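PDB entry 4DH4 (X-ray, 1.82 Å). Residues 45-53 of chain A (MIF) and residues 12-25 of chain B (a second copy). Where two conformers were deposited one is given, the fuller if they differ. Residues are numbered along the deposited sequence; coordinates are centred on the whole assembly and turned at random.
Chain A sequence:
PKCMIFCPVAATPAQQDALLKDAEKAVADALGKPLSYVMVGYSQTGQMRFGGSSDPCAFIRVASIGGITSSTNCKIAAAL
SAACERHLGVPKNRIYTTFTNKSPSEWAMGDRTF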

# COMPACT_ATOMS: atom_id res chain seq x y z
N THR A 45 0.25 -8.58 7.74
CA THR A 45 -1.15 -8.38 7.44
C THR A 45 -2.00 -9.23 8.39
O THR A 45 -1.46 -10.02 9.18
N GLY A 46 -3.31 -9.07 8.31
CA GLY A 46 -4.23 -10.10 8.78
C GLY A 46 -4.19 -11.23 7.77
O GLY A 46 -3.15 -11.48 7.14
N GLN A 47 -5.31 -11.90 7.59
CA GLN A 47 -5.39 -13.03 6.68
C GLN A 47 -5.10 -12.63 5.24
O GLN A 47 -5.43 -11.52 4.82
N MET A 48 -4.47 -13.54 4.51
CA MET A 48 -4.27 -13.39 3.07
C MET A 48 -4.61 -14.71 2.37
O MET A 48 -4.32 -15.79 2.90
N ARG A 49 -5.24 -14.60 1.21
CA ARG A 49 -5.54 -15.76 0.38
C ARG A 49 -4.96 -15.56 -1.02
O ARG A 49 -4.87 -14.43 -1.50
N PHE A 50 -4.57 -16.66 -1.65
CA PHE A 50 -4.09 -16.65 -3.03
C PHE A 50 -4.52 -17.93 -3.71
O PHE A 50 -4.32 -19.02 -3.18
N GLY A 51 -5.14 -17.78 -4.88
CA GLY A 51 -5.63 -18.92 -5.65
C GLY A 51 -6.77 -19.68 -5.00
O GLY A 51 -6.99 -20.85 -5.33
N GLY A 52 -7.49 -19.03 -4.09
CA GLY A 52 -8.56 -19.67 -3.32
C GLY A 52 -8.08 -20.50 -2.14
O GLY A 52 -8.82 -21.32 -1.59
N SER A 53 -6.84 -20.27 -1.73
CA SER A 53 -6.23 -21.00 -0.62
C SER A 53 -5.71 -20.06 0.45
O SER A 53 -5.15 -19.01 0.14
N THR B 12 -12.15 -10.41 13.44
CA THR B 12 -11.76 -11.75 13.81
C THR B 12 -11.37 -12.49 12.54
O THR B 12 -11.96 -12.23 11.49
N PRO B 13 -10.38 -13.40 12.62
CA PRO B 13 -9.98 -14.14 11.43
C PRO B 13 -11.16 -14.79 10.68
O PRO B 13 -11.06 -15.01 9.47
N ALA B 14 -12.26 -15.06 11.38
CA ALA B 14 -13.44 -15.66 10.76
C ALA B 14 -14.31 -14.65 9.99
O ALA B 14 -14.91 -15.00 8.97
N GLN B 15 -14.39 -13.42 10.50
CA GLN B 15 -14.93 -12.31 9.72
C GLN B 15 -14.06 -12.13 8.48
O GLN B 15 -14.58 -11.93 7.38
N GLN B 16 -12.75 -12.21 8.68
CA GLN B 16 -11.77 -11.94 7.62
C GLN B 16 -11.86 -13.01 6.54
O GLN B 16 -11.83 -12.68 5.35
N ASP B 17 -11.95 -14.27 6.95
CA ASP B 17 -12.08 -15.39 6.01
C ASP B 17 -13.29 -15.23 5.10
O ASP B 17 -13.17 -15.36 3.88
N ALA B 18 -14.45 -14.94 5.69
CA ALA B 18 -15.70 -14.77 4.95
C ALA B 18 -15.64 -13.56 4.00
O ALA B 18 -16.06 -13.65 2.84
N LEU B 19 -15.10 -12.45 4.51
CA LEU B 19 -14.87 -11.26 3.70
C LEU B 19 -13.99 -11.57 2.48
O LEU B 19 -14.33 -11.21 1.35
N LEU B 20 -12.86 -12.22 2.73
CA LEU B 20 -11.88 -12.45 1.67
C LEU B 20 -12.37 -13.45 0.64
O LEU B 20 -12.06 -13.33 -0.54
N LYS B 21 -13.17 -14.42 1.08
CA LYS B 21 -13.85 -15.32 0.15
C LYS B 21 -14.82 -14.59 -0.77
O LYS B 21 -14.89 -14.89 -1.96
N ASP B 22 -15.57 -13.64 -0.21
CA ASP B 22 -16.46 -12.79 -1.00
C ASP B 22 -15.64 -11.94 -1.97
O ASP B 22 -16.00 -11.80 -3.14
N ALA B 23 -14.54 -11.38 -1.48
CA ALA B 23 -13.68 -10.49 -2.27
C ALA B 23 -13.06 -11.21 -3.47
O ALA B 23 -13.12 -10.70 -4.60
N GLU B 24 -12.47 -12.38 -3.24
CA GLU B 24 -11.80 -13.11 -4.31
C GLU B 24 -12.76 -13.49 -5.45
O GLU B 24 -12.39 -13.40 -6.63
N LYS B 25 -13.97 -13.91 -5.09
CA LYS B 25 -14.99 -14.29 -6.06
C LYS B 25 -15.41 -13.10 -6.92
O LYS B 25 -15.50 -13.21 -8.14

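The stretch G46(A) to G52(A), with strand 48-50 in its middle, lies along the first turns of helix 13-25 of chain B, strand and helix axes approaching to 9.2 Å and running in broadly the same direction, 34° apart. Side chains alternate from Q47(A), just ahead of the strand, to F50(A): Q47(A) and R49(A) point toward the helix, while M48(A) and F50(A) point away. From the helix, Q16(B), L20(B) and E24(B), spaced four apart, point toward chain A.

R49(A) carries the charged part of the contact. R49(A) leaves the backbone as m, t, and R49(A) CD packs 3.8 Å from L20(B) CB; chi3 in p then turns the guanidinium to E24(B). The salt bridge is bidentate: R49(A) NE donates to E24(B) OE1 at 2.8 Å and R49(A) NH1 to E24(B) OE2 at 3.0 Å. E24(B), with chi1 p and chi2 t, presents its carboxylate at the guanidinium edge, where the N-H groups can reach it. Water 1 extends this link, its O accepting from G52(A) N at 2.9 Å and donating to E24(B) OE1 at 2.7 Å. G52(A) belongs to a type I' turn, and its positive phi favours glycine.

K21(B) starts sideways, but its chain, m, t, t and finally m, brings K21(B) NZ over one guanidinium face, 3.0 Å from R49(A) NH2. These are like charges and both donors, so no hydrogen bond joins them.

L20(B), in the m, t rotamer, supplies apolar filling: L20(B) CD1 lies 3.8 Å from Q47(A) CB. Q47(A), m at chi1 and t at chi2, reaches across to P13(B) and D17(B), whose own side chain starts sideways and ends nearer chain A. The amide orientations of Q47(A) and Q16(B) are uncertain. At G46(A) a CB would clash with the end of Q16(B), so glycine leaves the necessary room.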

# COMPACT_ATOMS: atom_id res chain seq x y z
CB THR A 45 -1.48 -8.77 5.97
OG1 THR A 45 -1.20 -10.16 5.77
CG2 THR A 45 -0.64 -7.94 5.00
CB GLN A 47 -6.77 -13.68 6.74
CG GLN A 47 -7.17 -14.17 8.12
CD GLN A 47 -8.24 -15.24 8.06
OE1 GLN A 47 -8.75 -15.58 6.99
NE2 GLN A 47 -8.57 -15.79 9.21
CB MET A 48 -2.83 -12.96 2.76
CG MET A 48 -2.59 -11.44 2.91
SD MET A 48 -0.92 -10.90 2.44
CE MET A 48 -0.78 -11.62 0.81
CB ARG A 49 -7.05 -15.98 0.28
CG ARG A 49 -7.70 -16.38 1.61
CD ARG A 49 -9.22 -16.33 1.53
NE ARG A 49 -9.76 -17.29 0.58
CZ ARG A 49 -9.95 -18.58 0.83
NH1 ARG A 49 -10.46 -19.37 -0.10
NH2 ARG A 49 -9.64 -19.10 2.02
CB PHE A 50 -2.57 -16.46 -3.08
CG PHE A 50 -1.99 -16.43 -4.49
CD1 PHE A 50 -2.60 -15.69 -5.50
CD2 PHE A 50 -0.82 -17.13 -4.78
CE1 PHE A 50 -2.07 -15.66 -6.80
CE2 PHE A 50 -0.27 -17.11 -6.08
CZ PHE A 50 -0.91 -16.37 -7.09
CB SER A 53 -5.10 -21.90 -1.12
OG SER A 53 -4.42 -22.51 -0.03
CB THR B 12 -12.90 -12.52 14.53
OG1 THR B 12 -14.07 -12.57 13.69
CG2 THR B 12 -13.26 -11.83 15.84
CB PRO B 13 -9.04 -15.21 12.00
CG PRO B 13 -8.43 -14.55 13.18
CD PRO B 13 -9.56 -13.76 13.79
CB ALA B 14 -14.27 -16.41 11.79
CB GLN B 15 -14.88 -11.01 10.52
CG GLN B 15 -16.08 -10.71 11.36
CD GLN B 15 -15.80 -9.59 12.34
OE1 GLN B 15 -15.10 -9.77 13.34
NE2 GLN B 15 -16.34 -8.41 12.05
CB GLN B 16 -10.35 -11.88 8.18
CG GLN B 16 -10.09 -10.69 9.11
CD GLN B 16 -8.63 -10.59 9.52
OE1 GLN B 16 -8.31 -10.37 10.69
NE2 GLN B 16 -7.73 -10.75 8.55
CB ASP B 17 -12.14 -16.74 6.75
CG ASP B 17 -10.78 -17.41 6.87
OD1 ASP B 17 -10.06 -17.50 5.85
OD2 ASP B 17 -10.43 -17.87 7.98
CB ALA B 18 -16.88 -14.63 5.91
CB LEU B 19 -14.23 -10.15 4.54
CG LEU B 19 -13.89 -8.84 3.82
CD1 LEU B 19 -15.14 -8.22 3.17
CD2 LEU B 19 -13.22 -7.87 4.78
CB LEU B 20 -10.51 -12.83 2.24
CG LEU B 20 -9.80 -11.80 3.12
CD1 LEU B 20 -8.48 -12.37 3.64
CD2 LEU B 20 -9.55 -10.47 2.40
CB LYS B 21 -14.59 -16.43 0.91
CG LYS B 21 -13.66 -17.47 1.46
CD LYS B 21 -14.44 -18.57 2.17
CE LYS B 21 -13.53 -19.39 3.06
NZ LYS B 21 -12.45 -20.07 2.31
CB ASP B 22 -17.31 -11.89 -0.10
CG ASP B 22 -18.51 -12.60 0.51
OD1 ASP B 22 -19.18 -11.99 1.36
OD2 ASP B 22 -18.79 -13.76 0.14
CB ALA B 23 -12.60 -9.89 -1.39
CB GLU B 24 -11.01 -14.31 -3.77
CG GLU B 24 -11.87 -15.42 -3.19
CD GLU B 24 -11.08 -16.47 -2.43
OE1 GLU B 24 -9.95 -16.18 -1.97
OE2 GLU B 24 -11.60 -17.59 -2.28
CB LYS B 25 -16.22 -14.87 -5.36
CG LYS B 25 -17.33 -15.32 -6.30
CD LYS B 25 -18.67 -15.39 -5.59
CE LYS B 25 -19.80 -15.64 -6.58
NZ LYS B 25 -21.12 -15.38 -5.95
O HOH W 1 -7.55 -16.19 -3.30